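Local coordinates for allergen Bos d 2 (PDB 4WFV), which probably carries pheromones or other small odorant molecules as a secreted lipocalin, and is a major allergen of cow dander, at residues A[12-18]-A[38-44]; A[33-37]-A[81-85]; A[48-54]-A[66-72]; A[96-102]-A[113-119]. All coordinates share one frame; numbering follows the deposited sequence. Where two conformers were deposited one is given.

Interaction 1: A[12-18]-A[38-44]; sequences IPGEWRI and YYRRIEC
Gly14 and Trp16, the two named positions of the lipocalin G-x-W signature, both meet Ile42 of strand 38-45. Gly14 and Ile42 form an isolated antiparallel hydrogen-bonded pair: Gly14 N reaches Ile42 O at 2.9 Å, and Ile42 N returns to Gly14 O at 3.0 Å. Glycine suits this position because at its phi of 145° a side chain would press on the carbonyl oxygen of Pro13. Trp16, its CG lying beside the backbone N (chi1 -65°), brings indole CD1 to 3.7 Å from Ile42 CD1. Its NE1 donates to Ile12 O at 2.8 Å, with the oxygen close to the ring plane, which fixes how the indole is turned. On the other branch of Ile42, CG2 touches Ile12 CG2 at 3.8 Å. At the exposed margin Arg41 has two acidic partners. Glu43 OE2 takes the NE hydrogen at 2.6 Å in the guanidinium plane, whereas Glu15 OE2 sits over the face, 3.4 Å from Arg41 NE, attracted by charge alone. Lys119 makes a cation-pi contact with Trp16. A tryptophan placed this way, beside the first strand and across the closed end of the barrel, is a hallmark of the lipocalin fold.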
# COMPACT_ATOMS: atom_id res chain seq x y z
N ILE A 12 -6.30 10.49 -4.72
CA ILE A 12 -6.20 9.05 -4.49
C ILE A 12 -6.38 8.19 -5.75
O ILE A 12 -5.59 7.28 -5.99
CB ILE A 12 -7.14 8.59 -3.36
CG1 ILE A 12 -6.72 9.20 -2.02
CG2 ILE A 12 -7.20 7.05 -3.30
CD1 ILE A 12 -7.75 9.07 -0.92
N PRO A 13 -7.42 8.46 -6.56
CA PRO A 13 -7.62 7.64 -7.75
C PRO A 13 -6.47 7.80 -8.73
O PRO A 13 -5.83 8.86 -8.78
CB PRO A 13 -8.90 8.22 -8.37
CG PRO A 13 -9.59 8.90 -7.26
CD PRO A 13 -8.51 9.44 -6.37
N GLY A 14 -6.20 6.75 -9.50
CA GLY A 14 -5.21 6.84 -10.55
C GLY A 14 -4.41 5.57 -10.76
O GLY A 14 -4.64 4.57 -10.07
N GLU A 15 -3.47 5.64 -11.70
CA GLU A 15 -2.61 4.52 -12.07
C GLU A 15 -1.28 4.48 -11.31
O GLU A 15 -0.24 4.91 -11.81
CB GLU A 15 -2.29 4.58 -13.56
CG GLU A 15 -3.51 4.72 -14.45
CD GLU A 15 -4.27 3.42 -14.58
OE1 GLU A 15 -3.64 2.35 -14.50
OE2 GLU A 15 -5.50 3.48 -14.77
N TRP A 16 -1.30 3.92 -10.11
CA TRP A 16 -0.14 3.96 -9.24
C TRP A 16 0.77 2.75 -9.44
O TRP A 16 0.32 1.68 -9.82
CB TRP A 16 -0.60 3.94 -7.79
CG TRP A 16 -1.37 5.16 -7.38
CD1 TRP A 16 -2.73 5.27 -7.29
CD2 TRP A 16 -0.83 6.41 -6.96
NE1 TRP A 16 -3.07 6.54 -6.87
CE2 TRP A 16 -1.92 7.25 -6.65
CE3 TRP A 16 0.47 6.91 -6.84
CZ2 TRP A 16 -1.74 8.57 -6.22
CZ3 TRP A 16 0.65 8.21 -6.40
CH2 TRP A 16 -0.45 9.03 -6.10
N ARG A 17 2.06 2.95 -9.20
CA ARG A 17 3.02 1.85 -9.07
C ARG A 17 3.46 1.81 -7.62
O ARG A 17 3.59 2.85 -6.98
CB ARG A 17 4.25 2.08 -9.95
CG ARG A 17 3.98 2.10 -11.44
CD ARG A 17 5.26 2.25 -12.26
NE ARG A 17 4.96 2.49 -13.66
CZ ARG A 17 4.81 3.69 -14.20
NH1 ARG A 17 4.96 4.77 -13.45
NH2 ARG A 17 4.52 3.82 -15.49
N ILE A 18 3.72 0.62 -7.10
CA ILE A 18 4.30 0.54 -5.76
C ILE A 18 5.80 0.56 -5.87
O ILE A 18 6.40 -0.19 -6.64
CB ILE A 18 3.80 -0.69 -4.98
CG1 ILE A 18 4.30 -0.64 -3.53
CG2 ILE A 18 4.18 -1.99 -5.66
CD1 ILE A 18 3.46 -1.50 -2.59
N TYR A 38 1.58 -5.76 -6.02
CA TYR A 38 2.05 -4.84 -7.04
C TYR A 38 0.89 -4.03 -7.61
O TYR A 38 0.21 -4.45 -8.55
CB TYR A 38 2.82 -5.60 -8.13
CG TYR A 38 4.02 -6.35 -7.60
CD1 TYR A 38 5.21 -5.70 -7.32
CD2 TYR A 38 3.96 -7.73 -7.39
CE1 TYR A 38 6.33 -6.40 -6.84
CE2 TYR A 38 5.07 -8.44 -6.91
CZ TYR A 38 6.24 -7.75 -6.63
OH TYR A 38 7.34 -8.44 -6.16
N TYR A 39 0.70 -2.84 -7.04
CA TYR A 39 -0.39 -1.95 -7.41
C TYR A 39 -0.40 -1.62 -8.88
O TYR A 39 0.66 -1.48 -9.50
CB TYR A 39 -0.27 -0.63 -6.64
CG TYR A 39 -0.85 -0.66 -5.25
CD1 TYR A 39 -0.20 -1.33 -4.21
CD2 TYR A 39 -2.04 -0.00 -4.96
CE1 TYR A 39 -0.72 -1.35 -2.93
CE2 TYR A 39 -2.57 -0.02 -3.67
CZ TYR A 39 -1.91 -0.69 -2.66
OH TYR A 39 -2.47 -0.70 -1.39
N ARG A 40 -1.60 -1.49 -9.43
CA ARG A 40 -1.77 -0.97 -10.79
C ARG A 40 -2.75 0.19 -10.83
O ARG A 40 -2.55 1.15 -11.58
CB ARG A 40 -2.19 -2.09 -11.76
CG ARG A 40 -1.11 -3.15 -11.99
CD ARG A 40 0.04 -2.59 -12.79
NE ARG A 40 1.05 -3.58 -13.13
CZ ARG A 40 2.11 -3.88 -12.38
NH1 ARG A 40 2.32 -3.26 -11.21
NH2 ARG A 40 2.99 -4.78 -12.81
N ARG A 41 -3.82 0.12 -10.04
CA ARG A 41 -4.85 1.15 -10.15
C ARG A 41 -5.69 1.23 -8.90
O ARG A 41 -6.00 0.21 -8.28
CB ARG A 41 -5.75 0.87 -11.35
CG ARG A 41 -6.74 1.98 -11.66
CD ARG A 41 -7.51 1.66 -12.93
NE ARG A 41 -8.46 2.72 -13.29
CZ ARG A 41 -9.31 2.64 -14.30
NH1 ARG A 41 -9.35 1.56 -15.06
NH2 ARG A 41 -10.14 3.65 -14.56
N ILE A 42 -6.06 2.46 -8.53
CA ILE A 42 -7.00 2.70 -7.44
C ILE A 42 -8.10 3.57 -8.01
O ILE A 42 -7.82 4.53 -8.73
CB ILE A 42 -6.34 3.42 -6.25
CG1 ILE A 42 -5.16 2.61 -5.70
CG2 ILE A 42 -7.36 3.68 -5.15
CD1 ILE A 42 -4.40 3.33 -4.59
N GLU A 43 -9.35 3.24 -7.70
CA GLU A 43 -10.46 4.12 -8.03
C GLU A 43 -11.33 4.34 -6.80
O GLU A 43 -11.42 3.48 -5.93
CB GLU A 43 -11.27 3.54 -9.19
CG GLU A 43 -10.50 3.43 -10.50
CD GLU A 43 -10.07 4.78 -11.06
OE1 GLU A 43 -10.69 5.81 -10.72
OE2 GLU A 43 -9.11 4.81 -11.86
N CYS A 44 -11.96 5.50 -6.73
CA CYS A 44 -12.90 5.79 -5.65
C CYS A 44 -14.30 5.41 -6.09
O CYS A 44 -14.67 5.57 -7.25
CB CYS A 44 -12.85 7.27 -5.25
SG CYS A 44 -11.48 7.75 -4.14

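Interaction 2: A[33-37]-A[81-85]; sequences GPLRN and EFYGT
Tyr83 turns its ring beside its own backbone N (chi1 -74°), while Phe82 carries its ring to the far side from its N (chi1 -179°), which lays a face of the first ring against Pro34 and turns the edge of the second to Asn37. Pro34 CB stands over the face of Tyr83, 3.6 Å from the ring centroid and 21° off the ring normal, a CH-pi contact displaced toward CD2. Proline suits the place because its compact, rigid ring lets CB lie close against an aromatic face. Phe82 offers its edge to the amide of Asn37, with ND2 3.7 Å from CE2 and the two planes not far from perpendicular. The same Phe82 CE2 lies 3.4 Å from Pro34 O, approached obliquely. What holds the amide here is its bond within the segment 33-37, Asn37 ND2 to Pro34 O at 3.1 Å, with the donor above the carbonyl plane. Leu35 CD2 adds a looser touch, 4.4 Å from Phe82 CD2. A type I turn from Gly33 to Arg36, closed by Arg36 N to Gly33 O at 3.2 Å, presents Pro34 at a corner. Beyond the contact, Phe55 meets Phe82 edge-to-face. No hydrogen bond crosses between the two loops, which lie at the open end of the barrel, so their cohesion rests on dispersion and weak aromatic contacts.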
# COMPACT_ATOMS: atom_id res chain seq x y z
N GLY A 33 5.51 -13.07 -0.53
CA GLY A 33 4.74 -12.85 0.68
C GLY A 33 3.32 -12.38 0.39
O GLY A 33 3.06 -11.75 -0.63
N PRO A 34 2.39 -12.68 1.30
CA PRO A 34 0.98 -12.37 1.05
C PRO A 34 0.68 -10.88 0.88
O PRO A 34 -0.22 -10.51 0.13
CB PRO A 34 0.27 -12.93 2.30
CG PRO A 34 1.36 -13.00 3.35
CD PRO A 34 2.61 -13.34 2.60
N LEU A 35 1.44 -10.02 1.57
CA LEU A 35 1.18 -8.58 1.54
C LEU A 35 2.17 -7.83 0.68
O LEU A 35 2.31 -6.63 0.82
CB LEU A 35 1.17 -7.99 2.96
CG LEU A 35 0.28 -8.77 3.93
CD1 LEU A 35 0.27 -8.12 5.32
CD2 LEU A 35 -1.13 -8.91 3.36
N ARG A 36 2.86 -8.55 -0.20
CA ARG A 36 3.64 -7.90 -1.25
C ARG A 36 2.78 -7.83 -2.50
O ARG A 36 2.59 -8.83 -3.19
CB ARG A 36 4.92 -8.67 -1.52
CG ARG A 36 5.96 -7.88 -2.32
CD ARG A 36 7.14 -8.76 -2.64
NE ARG A 36 8.20 -8.12 -3.40
CZ ARG A 36 9.32 -7.62 -2.87
NH1 ARG A 36 9.51 -7.63 -1.56
NH2 ARG A 36 10.25 -7.10 -3.65
N ASN A 37 2.22 -6.66 -2.75
CA ASN A 37 1.18 -6.51 -3.76
C ASN A 37 1.57 -5.42 -4.73
O ASN A 37 1.86 -4.29 -4.33
CB ASN A 37 -0.15 -6.19 -3.07
CG ASN A 37 -0.47 -7.16 -1.94
OD1 ASN A 37 -0.86 -6.74 -0.84
ND2 ASN A 37 -0.28 -8.45 -2.19
N GLU A 81 -10.87 -7.53 3.51
CA GLU A 81 -10.39 -8.88 3.77
C GLU A 81 -9.44 -9.31 2.67
O GLU A 81 -9.81 -9.34 1.49
CB GLU A 81 -11.56 -9.88 3.83
CG GLU A 81 -12.37 -9.83 5.10
CD GLU A 81 -11.54 -10.12 6.32
OE1 GLU A 81 -10.86 -11.17 6.36
OE2 GLU A 81 -11.57 -9.29 7.24
N PHE A 82 -8.23 -9.65 3.06
CA PHE A 82 -7.22 -10.14 2.14
C PHE A 82 -6.08 -10.72 2.96
O PHE A 82 -5.38 -9.99 3.65
CB PHE A 82 -6.73 -9.01 1.24
CG PHE A 82 -5.70 -9.44 0.24
CD1 PHE A 82 -6.06 -10.20 -0.85
CD2 PHE A 82 -4.38 -9.07 0.39
CE1 PHE A 82 -5.11 -10.61 -1.78
CE2 PHE A 82 -3.42 -9.48 -0.53
CZ PHE A 82 -3.80 -10.25 -1.61
N TYR A 83 -5.92 -12.04 2.91
CA TYR A 83 -4.98 -12.74 3.77
C TYR A 83 -5.12 -12.29 5.22
O TYR A 83 -4.15 -11.94 5.89
CB TYR A 83 -3.54 -12.58 3.28
CG TYR A 83 -3.20 -13.40 2.04
CD1 TYR A 83 -3.21 -14.79 2.09
CD2 TYR A 83 -2.83 -12.79 0.85
CE1 TYR A 83 -2.89 -15.54 0.96
CE2 TYR A 83 -2.51 -13.53 -0.27
CZ TYR A 83 -2.54 -14.90 -0.21
OH TYR A 83 -2.21 -15.63 -1.33
N GLY A 84 -6.37 -12.32 5.69
CA GLY A 84 -6.71 -11.83 7.00
C GLY A 84 -7.51 -10.55 6.88
O GLY A 84 -7.99 -10.18 5.81
N THR A 85 -7.65 -9.86 8.00
CA THR A 85 -8.44 -8.65 8.05
C THR A 85 -7.52 -7.45 8.15
O THR A 85 -6.60 -7.42 8.97
CB THR A 85 -9.40 -8.68 9.24
OG1 THR A 85 -10.23 -9.84 9.12
CG2 THR A 85 -10.28 -7.44 9.25

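Interaction 3: A[48-54]-A[66-72]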
# COMPACT_ATOMS: atom_id res chain seq x y z
N CYS A 48 -15.32 8.08 -2.65
CA CYS A 48 -14.32 7.48 -1.75
C CYS A 48 -14.91 6.84 -0.50
O CYS A 48 -14.19 6.57 0.47
CB CYS A 48 -13.20 8.48 -1.40
SG CYS A 48 -12.28 9.12 -2.85
N GLU A 49 -16.21 6.57 -0.51
CA GLU A 49 -16.80 5.78 0.56
C GLU A 49 -16.28 4.35 0.47
O GLU A 49 -16.24 3.63 1.47
CB GLU A 49 -18.33 5.80 0.47
CG GLU A 49 -19.02 5.10 1.63
CD GLU A 49 -18.76 5.78 2.97
OE1 GLU A 49 -18.37 6.97 2.98
OE2 GLU A 49 -18.94 5.11 4.01
N SER A 50 -15.90 3.93 -0.73
CA SER A 50 -15.16 2.69 -0.93
C SER A 50 -14.01 2.91 -1.92
O SER A 50 -14.04 3.86 -2.72
CB SER A 50 -16.07 1.57 -1.44
OG SER A 50 -16.95 1.12 -0.43
N LEU A 51 -13.00 2.06 -1.84
CA LEU A 51 -11.91 2.06 -2.80
C LEU A 51 -11.88 0.74 -3.56
O LEU A 51 -12.09 -0.32 -2.99
CB LEU A 51 -10.56 2.26 -2.11
CG LEU A 51 -10.34 3.50 -1.25
CD1 LEU A 51 -8.95 3.46 -0.64
CD2 LEU A 51 -10.55 4.77 -2.06
N SER A 52 -11.62 0.82 -4.86
CA SER A 52 -11.38 -0.37 -5.66
C SER A 52 -9.89 -0.40 -5.97
O SER A 52 -9.36 0.56 -6.53
CB SER A 52 -12.19 -0.32 -6.95
OG SER A 52 -11.98 -1.48 -7.73
N ILE A 53 -9.20 -1.47 -5.59
CA ILE A 53 -7.76 -1.54 -5.77
C ILE A 53 -7.42 -2.75 -6.63
O ILE A 53 -7.77 -3.89 -6.30
CB ILE A 53 -7.04 -1.65 -4.41
CG1 ILE A 53 -7.45 -0.49 -3.50
CG2 ILE A 53 -5.52 -1.65 -4.61
CD1 ILE A 53 -6.93 -0.63 -2.08
N THR A 54 -6.73 -2.49 -7.73
CA THR A 54 -6.33 -3.53 -8.67
C THR A 54 -4.81 -3.68 -8.61
O THR A 54 -4.06 -2.69 -8.68
CB THR A 54 -6.80 -3.20 -10.08
OG1 THR A 54 -8.24 -3.20 -10.10
CG2 THR A 54 -6.29 -4.22 -11.08
N LEU A 66 -5.59 -9.15 -9.44
CA LEU A 66 -6.70 -9.16 -8.49
C LEU A 66 -7.27 -7.76 -8.33
O LEU A 66 -6.57 -6.76 -8.52
CB LEU A 66 -6.22 -9.67 -7.13
CG LEU A 66 -5.67 -11.10 -7.07
CD1 LEU A 66 -5.14 -11.40 -5.68
CD2 LEU A 66 -6.74 -12.11 -7.48
N THR A 67 -8.55 -7.69 -7.98
CA THR A 67 -9.17 -6.45 -7.58
C THR A 67 -9.88 -6.66 -6.25
O THR A 67 -10.68 -7.59 -6.11
CB THR A 67 -10.18 -5.96 -8.63
OG1 THR A 67 -9.49 -5.66 -9.85
CG2 THR A 67 -10.90 -4.70 -8.14
N GLU A 68 -9.56 -5.82 -5.28
CA GLU A 68 -10.20 -5.86 -3.97
C GLU A 68 -10.93 -4.56 -3.67
O GLU A 68 -10.48 -3.48 -4.07
CB GLU A 68 -9.16 -6.13 -2.87
CG GLU A 68 -8.45 -7.47 -2.98
CD GLU A 68 -9.28 -8.62 -2.46
OE1 GLU A 68 -10.30 -8.35 -1.79
OE2 GLU A 68 -8.93 -9.79 -2.73
N VAL A 69 -12.05 -4.64 -2.97
CA VAL A 69 -12.78 -3.44 -2.60
C VAL A 69 -12.66 -3.22 -1.10
O VAL A 69 -12.89 -4.13 -0.30
CB VAL A 69 -14.27 -3.52 -3.00
CG1 VAL A 69 -15.02 -2.28 -2.54
CG2 VAL A 69 -14.38 -3.70 -4.51
N ALA A 70 -12.26 -2.01 -0.72
CA ALA A 70 -12.13 -1.64 0.69
C ALA A 70 -13.23 -0.65 1.06
O ALA A 70 -13.51 0.28 0.31
CB ALA A 70 -10.76 -1.02 0.94
N LYS A 71 -13.85 -0.84 2.21
CA LYS A 71 -14.95 0.01 2.66
C LYS A 71 -14.50 1.00 3.73
O LYS A 71 -13.82 0.62 4.67
CB LYS A 71 -16.07 -0.86 3.23
CG LYS A 71 -17.23 -0.08 3.83
CD LYS A 71 -17.99 0.70 2.78
CE LYS A 71 -19.12 1.50 3.42
NZ LYS A 71 -19.86 2.32 2.42
N ARG A 72 -14.91 2.26 3.61
CA ARG A 72 -14.53 3.27 4.59
C ARG A 72 -15.09 2.96 5.97
O ARG A 72 -16.29 2.68 6.12
CB ARG A 72 -14.99 4.67 4.15
CG ARG A 72 -15.34 5.57 5.33
CD ARG A 72 -15.73 6.96 4.86
NE ARG A 72 -14.60 7.62 4.21
CZ ARG A 72 -14.72 8.51 3.24
NH1 ARG A 72 -15.92 8.85 2.79
NH2 ARG A 72 -13.64 9.07 2.71
O HOH W 1 -19.65 2.75 -0.92
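Backbone hydrogen bonds set the register of strands 50-54 and 66-72. Leu51 pairs with Ala70 and Ile53 with Glu68, each a hydrogen-bonded antiparallel pair; Leu51 N to Ala70 O and Ile53 N to Glu68 O are both 2.8 Å. Arg72 N extends the pattern to Glu49 O at 2.9 Å. Neutral polar contacts occupy the outward face. In the non-hydrogen-bonded pair Thr54 and Thr67, both hydroxyls lie beside their backbone N (chi1 -64° in each), which brings OG1 of Thr54 to 2.8 Å from OG1 of Thr67 in a hydrogen bond. Beta-branched threonine suits an exposed strand, its methyl packing while its hydroxyl bonds: Thr67 CG2 rests 3.4 Å from Ser52 OG.

A salt-bridge network gathers at the end of the hairpin away from its turn. Glu49 bends at chi2 and spreads its oxygens between two positively charged side chains: OE1 accepts from Arg72 NH1 at 3.1 Å, with the carboxylate and guanidinium planes 73° apart, and OE2 has a weak bond with Lys71 NZ at 3.3 Å. Cys48 O stands over the centre of the Arg72 guanidinium, 3.3 Å above its plane, and is itself bonded to Tyr78 OH; Arg72 NE bonds to Gly75 O. A water joins Ser50 OG to Lys71 NZ, weakly on the lysine side.

Apolar Leu51, Ile53 and Ala70 face the barrel interior, where Ile53 meets Tyr39 and Ala70 meets Tyr78 and Leu80. The hairpin thus lies between strand 38-45, tied also by the Cys44-Cys48 disulfide, and strand 77-81.

Interaction 4: A[96-102]-A[113-119]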
# COMPACT_ATOMS: atom_id res chain seq x y z
N ASN A 96 2.10 13.07 -6.99
CA ASN A 96 3.05 12.05 -7.45
C ASN A 96 3.30 10.88 -6.50
O ASN A 96 4.01 9.94 -6.87
CB ASN A 96 4.39 12.71 -7.79
CG ASN A 96 4.28 13.68 -8.95
OD1 ASN A 96 4.67 14.84 -8.84
ND2 ASN A 96 3.73 13.21 -10.07
N MET A 97 2.72 10.94 -5.31
CA MET A 97 3.07 10.01 -4.24
C MET A 97 1.86 9.69 -3.37
O MET A 97 1.03 10.57 -3.10
CB MET A 97 4.18 10.64 -3.42
CG MET A 97 4.61 9.90 -2.21
SD MET A 97 5.82 10.92 -1.31
CE MET A 97 6.24 9.70 -0.08
N LEU A 98 1.76 8.44 -2.92
CA LEU A 98 0.68 8.05 -2.03
C LEU A 98 1.26 7.07 -1.03
O LEU A 98 1.98 6.15 -1.42
CB LEU A 98 -0.47 7.40 -2.83
CG LEU A 98 -1.79 7.11 -2.08
CD1 LEU A 98 -2.95 6.97 -3.07
CD2 LEU A 98 -1.68 5.88 -1.20
N VAL A 99 0.97 7.27 0.25
CA VAL A 99 1.45 6.35 1.28
C VAL A 99 0.26 5.77 2.04
O VAL A 99 -0.60 6.52 2.51
CB VAL A 99 2.42 7.01 2.28
CG1 VAL A 99 2.93 5.99 3.28
CG2 VAL A 99 3.61 7.63 1.55
N THR A 100 0.21 4.45 2.14
CA THR A 100 -0.80 3.76 2.93
C THR A 100 -0.18 3.24 4.21
O THR A 100 1.02 2.96 4.27
CB THR A 100 -1.40 2.54 2.20
OG1 THR A 100 -0.39 1.53 2.05
CG2 THR A 100 -1.96 2.94 0.85
N TYR A 101 -1.01 3.12 5.24
CA TYR A 101 -0.64 2.45 6.47
C TYR A 101 -1.65 1.33 6.68
O TYR A 101 -2.86 1.57 6.70
CB TYR A 101 -0.64 3.40 7.67
CG TYR A 101 -0.47 2.69 8.99
CD1 TYR A 101 0.73 2.06 9.32
CD2 TYR A 101 -1.52 2.60 9.90
CE1 TYR A 101 0.89 1.39 10.52
CE2 TYR A 101 -1.37 1.92 11.11
CZ TYR A 101 -0.16 1.32 11.41
OH TYR A 101 -0.00 0.65 12.60
N VAL A 102 -1.15 0.11 6.79
CA VAL A 102 -2.00 -1.07 6.89
C VAL A 102 -1.72 -1.80 8.19
O VAL A 102 -0.56 -1.99 8.57
CB VAL A 102 -1.71 -2.01 5.70
CG1 VAL A 102 -2.39 -3.36 5.90
CG2 VAL A 102 -2.12 -1.35 4.39
N MET A 113 2.31 -2.19 8.61
CA MET A 113 3.08 -1.98 7.39
C MET A 113 2.68 -0.70 6.66
O MET A 113 1.62 -0.12 6.91
CB MET A 113 2.97 -3.19 6.46
CG MET A 113 1.60 -3.40 5.88
SD MET A 113 1.58 -4.74 4.67
CE MET A 113 2.32 -4.00 3.23
N THR A 114 3.56 -0.27 5.78
CA THR A 114 3.21 0.83 4.89
C THR A 114 3.56 0.46 3.47
O THR A 114 4.35 -0.45 3.22
CB THR A 114 3.99 2.12 5.22
OG1 THR A 114 5.40 1.86 5.11
CG2 THR A 114 3.64 2.64 6.64
N GLU A 115 2.94 1.19 2.54
CA GLU A 115 3.25 1.08 1.13
C GLU A 115 3.49 2.47 0.57
O GLU A 115 2.74 3.42 0.87
CB GLU A 115 2.09 0.42 0.38
CG GLU A 115 1.83 -1.00 0.88
CD GLU A 115 0.50 -1.55 0.44
OE1 GLU A 115 -0.50 -0.82 0.49
OE2 GLU A 115 0.46 -2.73 0.03
N GLY A 116 4.54 2.60 -0.23
CA GLY A 116 4.88 3.87 -0.86
C GLY A 116 4.67 3.75 -2.36
O GLY A 116 5.40 3.01 -3.03
N LEU A 117 3.69 4.48 -2.87
CA LEU A 117 3.29 4.39 -4.27
C LEU A 117 3.71 5.67 -4.98
O LEU A 117 3.78 6.73 -4.36
CB LEU A 117 1.77 4.23 -4.38
CG LEU A 117 1.02 3.26 -3.48
CD1 LEU A 117 -0.46 3.22 -3.87
CD2 LEU A 117 1.60 1.88 -3.59
N ALA A 118 3.99 5.57 -6.27
CA ALA A 118 4.36 6.73 -7.08
C ALA A 118 3.70 6.70 -8.45
O ALA A 118 3.34 5.64 -8.95
CB ALA A 118 5.85 6.81 -7.25
N LYS A 119 3.61 7.87 -9.06
CA LYS A 119 3.22 7.97 -10.47
C LYS A 119 4.37 7.59 -11.40
O LYS A 119 4.15 7.22 -12.55
CB LYS A 119 2.78 9.40 -10.79
CG LYS A 119 1.55 9.82 -10.05
CD LYS A 119 0.42 8.87 -10.35
CE LYS A 119 -0.89 9.49 -9.95
NZ LYS A 119 -2.04 8.60 -10.21
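Thr100 OG1 donates to Glu115 OE1 at 2.8 Å, and the carboxylate oxygen accepts on the lone pair turned away from its partner oxygen. The hydroxyl sits between the backbone N and the carbonyl carbon (chi1 67°), aimed at the neighbouring strand, while the glutamate chain runs extended beyond CG to meet it. Tyr39 OH is a second partner of the same oxygen, so two hydroxyls grip this buried carboxylate; burial would tend to raise its pKa, and these bonds would tend to oppose that.

On the same interior face, apolar pairs flank the polar one. Leu98 and Leu117 lie side by side, CD2 to CD1 4.0 Å, and Val102 CB packs 3.6 Å from Met113 CG. On the outward face Thr114 CG2 meets the ring edge of Tyr101 at CD1, 4.0 Å away.

These side chains are positioned by antiparallel backbone bonding from Val102 N to Met113 O (2.8 Å, 176° at the hydrogen), through Leu117 N to Leu98 O (2.8 Å), to Lys119 N and Asn96 O (3.0 Å). Gly116, paired with Val99, puts no side chain on the outward face, where Val99 touches Tyr131 and Leu134.

Those two belong to helix 125-137, which packs on the outside of this hairpin and whose Asn135 and Tyr131 bond Thr114 OG1. Strand 85-93 continues the sheet beyond 97-105, and strand 17-23 beyond 110-118.

How the interactions relate
Interaction 4 is the buried one, its hairpin walled by the barrel interior and a helix; interactions 1, 2 and 3 are partly buried, and 1 and 3 carry much of their polar chemistry at the surface. Interactions 1 and 3 meet where strands 38-45 and 50-59 lie side by side, with Arg40 and Arg41 both facing Thr54 in a classic bulge. Interaction 1 also reaches interaction 4, through Arg17 O and Ala118 N, where strands 17-23 and 110-118 are neighbours. Acidic groups differ accordingly: arginines and a lysine partner them in 1 and 3, hydroxyls in 4. Interaction 2, between loops, touches the other three by packing, as where Phe82 meets Leu66 of 3.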